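Local structure of early 35 kDa protein (Autographa californica nucleopolyhedrovirus, 1P35) at residues S11-Q19 / D194-V202; K67-D75 / K275-N283. The protein inhibits caspases of the insect host, blocking the apoptosis that viral infection sets off, and also suppresses the antiviral RNA interference response of the host. All coordinates share one frame; numbering follows the deposited sequence.

Contact 1: residues S11-Q19 / D194-V202; sequences SQTIIRDCQ and DVVAYVDSV. With PO4 (phosphate ion), chain D; EDO (1,2-ethanediol), chain G.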
loop_
_atom_site.group_PDB
_atom_site.type_symbol
_atom_site.label_atom_id
_atom_site.label_comp_id
_atom_site.label_asym_id
_atom_site.label_seq_id
_atom_site.Cartn_x
_atom_site.Cartn_y
_atom_site.Cartn_z
ATOM N N SER A 11 7.636 -18.428 -3.455
ATOM C CA SER A 11 6.458 -18.266 -2.585
ATOM C C SER A 11 5.631 -17.074 -3.032
ATOM O O SER A 11 5.979 -16.377 -3.991
ATOM C CB SER A 11 6.833 -18.080 -1.093
ATOM O OG SER A 11 7.436 -16.824 -0.806
ATOM N N GLN A 12 4.504 -16.866 -2.369
ATOM C CA GLN A 12 3.672 -15.713 -2.644
ATOM C C GLN A 12 3.340 -15.436 -4.128
ATOM O O GLN A 12 3.592 -14.330 -4.646
ATOM C CB GLN A 12 4.335 -14.461 -2.052
ATOM C CG GLN A 12 4.722 -14.538 -0.570
ATOM C CD GLN A 12 5.663 -13.391 -0.189
ATOM O OE1 GLN A 12 5.240 -12.234 -0.003
ATOM N NE2 GLN A 12 6.961 -13.702 -0.135
ATOM N N THR A 13 2.727 -16.418 -4.782
ATOM C CA THR A 13 2.324 -16.288 -6.160
ATOM C C THR A 13 0.926 -15.649 -6.194
ATOM O O THR A 13 0.014 -16.054 -5.471
ATOM C CB THR A 13 2.350 -17.688 -6.866
ATOM O OG1 THR A 13 3.693 -18.208 -6.830
ATOM C CG2 THR A 13 1.932 -17.582 -8.314
ATOM N N ILE A 14 0.789 -14.624 -7.026
ATOM C CA ILE A 14 -0.464 -13.897 -7.200
ATOM C C ILE A 14 -0.814 -13.919 -8.684
ATOM O O ILE A 14 0.011 -13.571 -9.521
ATOM C CB ILE A 14 -0.292 -12.453 -6.715
ATOM C CG1 ILE A 14 0.235 -12.486 -5.265
ATOM C CG2 ILE A 14 -1.616 -11.729 -6.720
ATOM C CD1 ILE A 14 0.453 -11.118 -4.655
ATOM N N ILE A 15 -2.064 -14.263 -8.988
ATOM C CA ILE A 15 -2.519 -14.429 -10.336
ATOM C C ILE A 15 -3.829 -13.762 -10.574
ATOM O O ILE A 15 -4.689 -13.760 -9.700
ATOM C CB ILE A 15 -2.752 -15.928 -10.623
ATOM C CG1 ILE A 15 -1.443 -16.700 -10.495
ATOM C CG2 ILE A 15 -3.483 -16.122 -11.967
ATOM C CD1 ILE A 15 -1.684 -18.254 -10.544
ATOM N N ARG A 16 -3.976 -13.203 -11.779
ATOM C CA ARG A 16 -5.242 -12.607 -12.181
ATOM C C ARG A 16 -5.372 -12.923 -13.660
ATOM O O ARG A 16 -4.398 -12.823 -14.427
ATOM C CB ARG A 16 -5.272 -11.087 -11.991
ATOM C CG ARG A 16 -6.689 -10.563 -12.051
ATOM C CD ARG A 16 -6.805 -9.011 -12.114
ATOM N NE ARG A 16 -6.256 -8.532 -13.371
ATOM C CZ ARG A 16 -6.146 -7.260 -13.732
ATOM N NH1 ARG A 16 -6.553 -6.289 -12.919
ATOM N NH2 ARG A 16 -5.642 -6.972 -14.930
ATOM N N ASP A 17 -6.570 -13.331 -14.069
ATOM C CA ASP A 17 -6.813 -13.654 -15.464
ATOM C C ASP A 17 -8.233 -13.166 -15.731
ATOM O O ASP A 17 -9.171 -13.642 -15.116
ATOM C CB ASP A 17 -6.670 -15.155 -15.688
ATOM C CG ASP A 17 -6.824 -15.553 -17.145
ATOM O OD1 ASP A 17 -7.925 -15.342 -17.684
ATOM O OD2 ASP A 17 -5.855 -16.086 -17.739
ATOM N N CYS A 18 -8.358 -12.206 -16.653
ATOM C CA CYS A 18 -9.635 -11.587 -16.967
ATOM C C CYS A 18 -9.926 -11.567 -18.483
ATOM O O CYS A 18 -9.003 -11.590 -19.298
ATOM C CB CYS A 18 -9.635 -10.131 -16.431
ATOM S SG CYS A 18 -9.307 -9.862 -14.643
ATOM N N GLN A 19 -11.211 -11.526 -18.841
ATOM C CA GLN A 19 -11.634 -11.457 -20.242
ATOM C C GLN A 19 -11.313 -10.007 -20.615
ATOM O O GLN A 19 -11.592 -9.122 -19.825
ATOM C CB GLN A 19 -13.154 -11.701 -20.356
ATOM C CG GLN A 19 -13.688 -12.106 -21.767
ATOM C CD GLN A 19 -13.229 -13.538 -22.273
ATOM O OE1 GLN A 19 -13.362 -14.555 -21.572
ATOM N NE2 GLN A 19 -12.720 -13.596 -23.502
ATOM N N ASP A 194 1.170 -21.721 -2.224
ATOM C CA ASP A 194 1.069 -20.415 -1.595
ATOM C C ASP A 194 0.763 -19.474 -2.751
ATOM O O ASP A 194 1.667 -18.858 -3.343
ATOM C CB ASP A 194 2.354 -19.977 -0.870
ATOM C CG ASP A 194 2.152 -18.650 -0.141
ATOM O OD1 ASP A 194 0.956 -18.324 0.133
ATOM O OD2 ASP A 194 3.136 -17.952 0.164
ATOM N N VAL A 195 -0.532 -19.366 -3.046
ATOM C CA VAL A 195 -0.986 -18.604 -4.188
ATOM C C VAL A 195 -2.448 -18.153 -3.982
ATOM O O VAL A 195 -3.216 -18.808 -3.253
ATOM C CB VAL A 195 -0.870 -19.543 -5.458
ATOM C CG1 VAL A 195 -1.771 -20.875 -5.254
ATOM C CG2 VAL A 195 -1.263 -18.826 -6.698
ATOM N N VAL A 196 -2.778 -16.995 -4.558
ATOM C CA VAL A 196 -4.128 -16.438 -4.566
ATOM C C VAL A 196 -4.349 -16.117 -6.051
ATOM O O VAL A 196 -3.382 -15.847 -6.782
ATOM C CB VAL A 196 -4.297 -15.132 -3.685
ATOM C CG1 VAL A 196 -4.051 -15.443 -2.208
ATOM C CG2 VAL A 196 -3.309 -14.069 -4.095
ATOM N N ALA A 197 -5.605 -16.229 -6.492
ATOM C CA ALA A 197 -5.995 -15.953 -7.847
ATOM C C ALA A 197 -7.395 -15.326 -7.911
ATOM O O ALA A 197 -8.299 -15.590 -7.078
ATOM C CB ALA A 197 -5.959 -17.213 -8.698
ATOM N N TYR A 198 -7.536 -14.454 -8.896
ATOM C CA TYR A 198 -8.765 -13.755 -9.185
ATOM C C TYR A 198 -8.994 -14.072 -10.684
ATOM O O TYR A 198 -8.115 -13.780 -11.495
ATOM C CB TYR A 198 -8.550 -12.223 -8.951
ATOM C CG TYR A 198 -9.734 -11.365 -9.339
ATOM C CD1 TYR A 198 -10.042 -11.150 -10.689
ATOM C CD2 TYR A 198 -10.563 -10.782 -8.362
ATOM C CE1 TYR A 198 -11.127 -10.374 -11.077
ATOM C CE2 TYR A 198 -11.665 -9.993 -8.721
ATOM C CZ TYR A 198 -11.939 -9.784 -10.091
ATOM O OH TYR A 198 -12.937 -8.921 -10.494
ATOM N N VAL A 199 -10.140 -14.677 -11.045
ATOM C CA VAL A 199 -10.404 -15.043 -12.468
ATOM C C VAL A 199 -11.857 -14.719 -12.769
ATOM O O VAL A 199 -12.730 -15.218 -12.077
ATOM C CB VAL A 199 -10.207 -16.556 -12.756
ATOM C CG1 VAL A 199 -10.287 -16.795 -14.269
ATOM C CG2 VAL A 199 -8.844 -17.068 -12.201
ATOM N N ASP A 200 -12.119 -13.880 -13.782
ATOM C CA ASP A 200 -13.498 -13.491 -14.094
ATOM C C ASP A 200 -14.013 -14.103 -15.375
ATOM O O ASP A 200 -13.270 -14.749 -16.093
ATOM C CB ASP A 200 -13.669 -11.965 -14.124
ATOM C CG ASP A 200 -12.984 -11.264 -15.324
ATOM O OD1 ASP A 200 -12.867 -11.841 -16.410
ATOM O OD2 ASP A 200 -12.617 -10.073 -15.164
ATOM N N SER A 201 -15.311 -13.923 -15.614
ATOM C CA SER A 201 -16.009 -14.453 -16.774
ATOM C C SER A 201 -15.839 -15.954 -16.879
ATOM O O SER A 201 -15.593 -16.476 -17.973
ATOM C CB SER A 201 -15.527 -13.786 -18.065
ATOM O OG SER A 201 -15.399 -12.385 -17.874
ATOM N N VAL A 202 -15.981 -16.637 -15.739
ATOM C CA VAL A 202 -15.838 -18.096 -15.703
ATOM C C VAL A 202 -16.993 -18.835 -15.100
ATOM O O VAL A 202 -17.663 -18.339 -14.242
ATOM C CB VAL A 202 -14.530 -18.560 -14.969
ATOM C CG1 VAL A 202 -13.361 -18.283 -15.882
ATOM C CG2 VAL A 202 -14.340 -17.802 -13.591
HETATM P P PO4 D . -6.613 -2.988 -15.091
HETATM O O1 PO4 D . -6.345 -4.035 -16.164
HETATM O O2 PO4 D . -6.233 -1.628 -15.644
HETATM O O3 PO4 D . -8.085 -2.984 -14.700
HETATM O O4 PO4 D . -5.796 -3.342 -13.879
HETATM C C1 EDO G . -7.883 -6.537 -8.603
HETATM O O1 EDO G . -8.551 -5.310 -8.201
HETATM C C2 EDO G . -8.695 -7.309 -9.598
HETATM O O2 EDO G . -8.735 -6.581 -10.797
HETATM O O HOH W 1 4.145 -19.573 -4.548
HETATM O O HOH W 2 -12.807 -8.492 -17.330
#

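Contact 2: residues K67-D75 / K275-N283; sequences KSKVDEQFD and KVLYVKLHN. With EDO (1,2-ethanediol), chain G.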
loop_
_atom_site.group_PDB
_atom_site.type_symbol
_atom_site.label_atom_id
_atom_site.label_comp_id
_atom_site.label_asym_id
_atom_site.label_seq_id
_atom_site.Cartn_x
_atom_site.Cartn_y
_atom_site.Cartn_z
ATOM N N LYS A 67 -4.357 -9.386 -4.347
ATOM C CA LYS A 67 -4.260 -10.034 -3.081
ATOM C C LYS A 67 -5.295 -9.521 -2.057
ATOM O O LYS A 67 -5.858 -10.296 -1.285
ATOM C CB LYS A 67 -2.819 -9.895 -2.566
ATOM C CG LYS A 67 -2.572 -10.590 -1.276
ATOM C CD LYS A 67 -1.095 -10.597 -0.850
ATOM C CE LYS A 67 -1.013 -11.188 0.554
ATOM N NZ LYS A 67 -1.998 -12.350 0.622
ATOM N N SER A 68 -5.565 -8.229 -2.056
ATOM C CA SER A 68 -6.533 -7.660 -1.119
ATOM C C SER A 68 -7.928 -8.103 -1.450
ATOM O O SER A 68 -8.763 -8.316 -0.566
ATOM C CB SER A 68 -6.482 -6.110 -1.160
ATOM O OG SER A 68 -7.684 -5.536 -0.694
ATOM N N LYS A 69 -8.211 -8.204 -2.744
ATOM C CA LYS A 69 -9.543 -8.584 -3.128
ATOM C C LYS A 69 -9.859 -10.040 -2.773
ATOM O O LYS A 69 -11.000 -10.351 -2.410
ATOM C CB LYS A 69 -9.780 -8.350 -4.625
ATOM C CG LYS A 69 -9.988 -6.879 -4.958
ATOM C CD LYS A 69 -10.610 -6.737 -6.332
ATOM C CE LYS A 69 -10.987 -5.284 -6.610
ATOM N NZ LYS A 69 -11.285 -5.063 -8.063
ATOM N N VAL A 70 -8.856 -10.894 -2.920
ATOM C CA VAL A 70 -9.006 -12.311 -2.626
ATOM C C VAL A 70 -9.180 -12.456 -1.138
ATOM O O VAL A 70 -10.176 -13.043 -0.707
ATOM C CB VAL A 70 -7.817 -13.157 -3.178
ATOM C CG1 VAL A 70 -7.956 -14.646 -2.737
ATOM C CG2 VAL A 70 -7.870 -13.085 -4.734
ATOM N N ASP A 71 -8.255 -11.873 -0.372
ATOM C CA ASP A 71 -8.321 -11.871 1.093
ATOM C C ASP A 71 -9.642 -11.329 1.647
ATOM O O ASP A 71 -10.106 -11.800 2.669
ATOM C CB ASP A 71 -7.182 -11.052 1.740
ATOM C CG ASP A 71 -5.818 -11.712 1.589
ATOM O OD1 ASP A 71 -5.786 -12.937 1.355
ATOM O OD2 ASP A 71 -4.776 -11.028 1.745
ATOM N N GLU A 72 -10.285 -10.369 0.992
ATOM C CA GLU A 72 -11.522 -9.888 1.620
ATOM C C GLU A 72 -12.715 -10.827 1.365
ATOM O O GLU A 72 -13.792 -10.646 1.937
ATOM C CB GLU A 72 -11.869 -8.461 1.166
ATOM C CG GLU A 72 -12.453 -8.384 -0.225
ATOM C CD GLU A 72 -12.877 -6.971 -0.616
ATOM O OE1 GLU A 72 -12.022 -6.048 -0.647
ATOM O OE2 GLU A 72 -14.078 -6.783 -0.897
ATOM N N GLN A 73 -12.555 -11.795 0.467
ATOM C CA GLN A 73 -13.656 -12.724 0.270
ATOM C C GLN A 73 -13.518 -13.840 1.320
ATOM O O GLN A 73 -14.522 -14.339 1.837
ATOM C CB GLN A 73 -13.639 -13.327 -1.118
ATOM C CG GLN A 73 -13.979 -12.390 -2.248
ATOM C CD GLN A 73 -15.387 -11.806 -2.109
ATOM O OE1 GLN A 73 -16.382 -12.528 -1.847
ATOM N NE2 GLN A 73 -15.486 -10.493 -2.307
ATOM N N PHE A 74 -12.273 -14.198 1.653
ATOM C CA PHE A 74 -12.024 -15.248 2.614
ATOM C C PHE A 74 -12.124 -14.806 4.066
ATOM O O PHE A 74 -12.446 -15.624 4.964
ATOM C CB PHE A 74 -10.660 -15.932 2.332
ATOM C CG PHE A 74 -10.678 -16.806 1.094
ATOM C CD1 PHE A 74 -10.569 -16.248 -0.190
ATOM C CD2 PHE A 74 -10.988 -18.182 1.208
ATOM C CE1 PHE A 74 -10.786 -17.033 -1.343
ATOM C CE2 PHE A 74 -11.200 -18.976 0.089
ATOM C CZ PHE A 74 -11.109 -18.409 -1.212
ATOM N N ASP A 75 -11.826 -13.531 4.314
ATOM C CA ASP A 75 -11.918 -13.005 5.667
ATOM C C ASP A 75 -13.329 -13.183 6.152
ATOM O O ASP A 75 -13.554 -13.468 7.322
ATOM C CB ASP A 75 -11.543 -11.535 5.735
ATOM C CG ASP A 75 -10.055 -11.324 5.764
ATOM O OD1 ASP A 75 -9.301 -12.320 5.751
ATOM O OD2 ASP A 75 -9.632 -10.152 5.797
ATOM N N LYS A 275 -19.732 -13.637 -11.756
ATOM C CA LYS A 275 -19.018 -14.636 -12.582
ATOM C C LYS A 275 -17.515 -14.593 -12.256
ATOM O O LYS A 275 -16.669 -14.879 -13.108
ATOM C CB LYS A 275 -19.190 -14.373 -14.090
ATOM C CG LYS A 275 -20.612 -14.198 -14.541
ATOM C CD LYS A 275 -21.512 -15.301 -14.046
ATOM C CE LYS A 275 -22.962 -14.946 -14.318
ATOM N NZ LYS A 275 -23.909 -15.823 -13.599
ATOM N N VAL A 276 -17.204 -14.225 -11.017
ATOM C CA VAL A 276 -15.831 -14.129 -10.569
ATOM C C VAL A 276 -15.473 -15.232 -9.575
ATOM O O VAL A 276 -16.244 -15.563 -8.646
ATOM C CB VAL A 276 -15.531 -12.746 -9.909
ATOM C CG1 VAL A 276 -14.073 -12.678 -9.548
ATOM C CG2 VAL A 276 -15.888 -11.609 -10.871
ATOM N N LEU A 277 -14.277 -15.768 -9.783
ATOM C CA LEU A 277 -13.732 -16.826 -8.973
ATOM C C LEU A 277 -12.559 -16.299 -8.115
ATOM O O LEU A 277 -11.642 -15.652 -8.635
ATOM C CB LEU A 277 -13.184 -17.939 -9.887
ATOM C CG LEU A 277 -12.620 -19.065 -8.997
ATOM C CD1 LEU A 277 -13.774 -19.725 -8.185
ATOM C CD2 LEU A 277 -11.910 -20.083 -9.839
ATOM N N TYR A 278 -12.578 -16.570 -6.820
ATOM C CA TYR A 278 -11.474 -16.163 -5.964
ATOM C C TYR A 278 -10.866 -17.448 -5.439
ATOM O O TYR A 278 -11.597 -18.378 -5.015
ATOM C CB TYR A 278 -11.948 -15.339 -4.783
ATOM C CG TYR A 278 -12.750 -14.112 -5.151
ATOM C CD1 TYR A 278 -14.109 -14.216 -5.427
ATOM C CD2 TYR A 278 -12.135 -12.844 -5.260
ATOM C CE1 TYR A 278 -14.851 -13.106 -5.807
ATOM C CE2 TYR A 278 -12.866 -11.697 -5.638
ATOM C CZ TYR A 278 -14.211 -11.844 -5.907
ATOM O OH TYR A 278 -14.910 -10.740 -6.267
ATOM N N VAL A 279 -9.539 -17.527 -5.477
ATOM C CA VAL A 279 -8.900 -18.720 -4.996
ATOM C C VAL A 279 -7.789 -18.362 -4.020
ATOM O O VAL A 279 -7.020 -17.412 -4.260
ATOM C CB VAL A 279 -8.272 -19.532 -6.128
ATOM C CG1 VAL A 279 -7.772 -20.863 -5.600
ATOM C CG2 VAL A 279 -9.254 -19.738 -7.266
ATOM N N LYS A 280 -7.696 -19.115 -2.919
ATOM C CA LYS A 280 -6.609 -18.916 -1.982
ATOM C C LYS A 280 -6.093 -20.273 -1.478
ATOM O O LYS A 280 -6.832 -20.991 -0.826
ATOM C CB LYS A 280 -7.070 -18.103 -0.775
ATOM C CG LYS A 280 -5.974 -17.978 0.280
ATOM C CD LYS A 280 -6.518 -17.219 1.527
ATOM C CE LYS A 280 -5.382 -16.611 2.347
ATOM N NZ LYS A 280 -5.851 -15.570 3.308
ATOM N N LEU A 281 -4.824 -20.579 -1.769
ATOM C CA LEU A 281 -4.172 -21.795 -1.388
ATOM C C LEU A 281 -2.874 -21.318 -0.706
ATOM O O LEU A 281 -1.761 -21.482 -1.227
ATOM C CB LEU A 281 -3.874 -22.621 -2.644
ATOM C CG LEU A 281 -5.107 -23.045 -3.458
ATOM C CD1 LEU A 281 -4.601 -23.574 -4.810
ATOM C CD2 LEU A 281 -5.951 -24.128 -2.691
ATOM N N HIS A 282 -3.045 -20.779 0.494
ATOM C CA HIS A 282 -1.960 -20.184 1.260
ATOM C C HIS A 282 -1.303 -21.064 2.268
ATOM O O HIS A 282 -1.869 -21.317 3.328
ATOM C CB HIS A 282 -2.471 -18.919 1.949
ATOM C CG HIS A 282 -1.465 -18.267 2.854
ATOM N ND1 HIS A 282 -0.214 -17.880 2.421
ATOM C CD2 HIS A 282 -1.580 -17.811 4.126
ATOM C CE1 HIS A 282 0.401 -17.219 3.389
ATOM N NE2 HIS A 282 -0.406 -17.163 4.436
ATOM N N ASN A 283 -0.074 -21.473 1.948
ATOM C CA ASN A 283 0.654 -22.355 2.824
ATOM C C ASN A 283 -0.048 -23.712 3.065
ATOM O O ASN A 283 -0.063 -24.239 4.171
ATOM C CB ASN A 283 0.921 -21.655 4.155
ATOM C CG ASN A 283 2.067 -20.610 4.076
ATOM O OD1 ASN A 283 2.293 -19.844 5.041
ATOM N ND2 ASN A 283 2.801 -20.595 2.968
HETATM C C1 EDO G . -7.883 -6.537 -8.603
HETATM O O1 EDO G . -8.551 -5.310 -8.201
HETATM C C2 EDO G . -8.695 -7.309 -9.598
HETATM O O2 EDO G . -8.735 -6.581 -10.797
HETATM O O HOH W 3 -8.261 -14.305 4.248
#

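Contact 1: residues S11-Q19 / D194-V202
Strands 11-19 and 194-199 run side by side and parallel, their axes 10° apart, in register from Thr13 beside Val195 to Asp17 beside Val199. The contact pairs strands 10-21 and 191-199 in the beta-rich core of P35. Its ladder alternates: Thr13, Ile15 and Asp17 each donate to the residue before their partner and accept from the one after, as in Ile15 N to Val196 O (3.0 Å). Thr13, Ile15, Val195 and Ala197 share one face, where Ile15 CD1 reaches back to Val195 CG2 at 3.9 Å. The other face carries Ile14 against Val196 and Arg16 alongside Tyr198, with Arg16 CG 3.7 Å from Tyr198 CD1. The arginine chain bends at its third torsion (66°); NH1 donates to an ethanediol and a phosphate oxygen, NH2 to a second phosphate oxygen and, in a salt bridge, to Glu26. The ethanediol C2 sits over the centre of the Tyr198 ring. Aspartates close both ends of the ladder. Asp194 OD2 takes Gln12 N from above its carboxylate plane, and its OD1 is held by His282. At the far end Asp200 OD1 receives two donors: Ser201 OG from above the carboxylate plane, and Gln19 N through the syn lone pair at 3.0 Å.

Contact 2: residues K67-D75 / K275-N283
Tyr278 and Lys280 reach up from strand 276-282 to helix 67-74, which crosses it almost perpendicularly (signed angle -87°, axes 8.1 Å apart): helix-on-sheet packing on one face of the P35 core. Val276 begins the layer from within the strand, its CG1 lying under the Tyr278 ring on the side away from the helix. Tyr278 itself is clamped from above by Gln73, whose CG stands 3.4 Å from the ring centroid and only 4° off the normal, a CH-pi contact. A bend at the second torsion of Gln73 lays its amide over the ring, the two planes 21° apart. The CB of Val279 points away from the helix, yet its carbonyl O meets Val70 CG1 at 3.3 Å. Lys280 touches the helix at both ends of its side chain. Near the backbone, its CB sits over the centre of the Phe74 ring, 3.9 Å from the centroid, while Tyr278 O lies at the edge of that same ring, in its plane. Farther out, the extended lysine chain carries NZ to the carboxylate of Asp71 and to a water that also bonds Asp75 OD1. Asp71 is salt-bridged to two lysines, making a Lys67-Asp71-Lys280 network: Lys67 NZ meets OD2 on the syn side, 3.3 Å away, whereas Lys280 NZ approaches OD1 from above the carboxylate plane, also at 3.3 Å.

In the fold
From the N terminus the chain lays down 11-19, then helix segment 67-75, then 194-202 and finally 275-283, so the two loops cross. Contact 1 closes the first, bringing 194-202 back beside 11-19 across 174 intervening residues; contact 2 closes the second after 199. In space the two contacts adjoin, their centres about 9 Å apart, and strands 191-199 and 276-282 are antiparallel neighbours, with Ala197 O 2.8 Å from Val279 N in a probable hydrogen bond. Helix 62-74, whose later part forms contact 2, also lies on contact 1: Leu62, Arg63 and Ile66 touch side chains of 11-19, and Val70 touches Val196. Tyr198 and Tyr278 also meet, their rings roughly perpendicular.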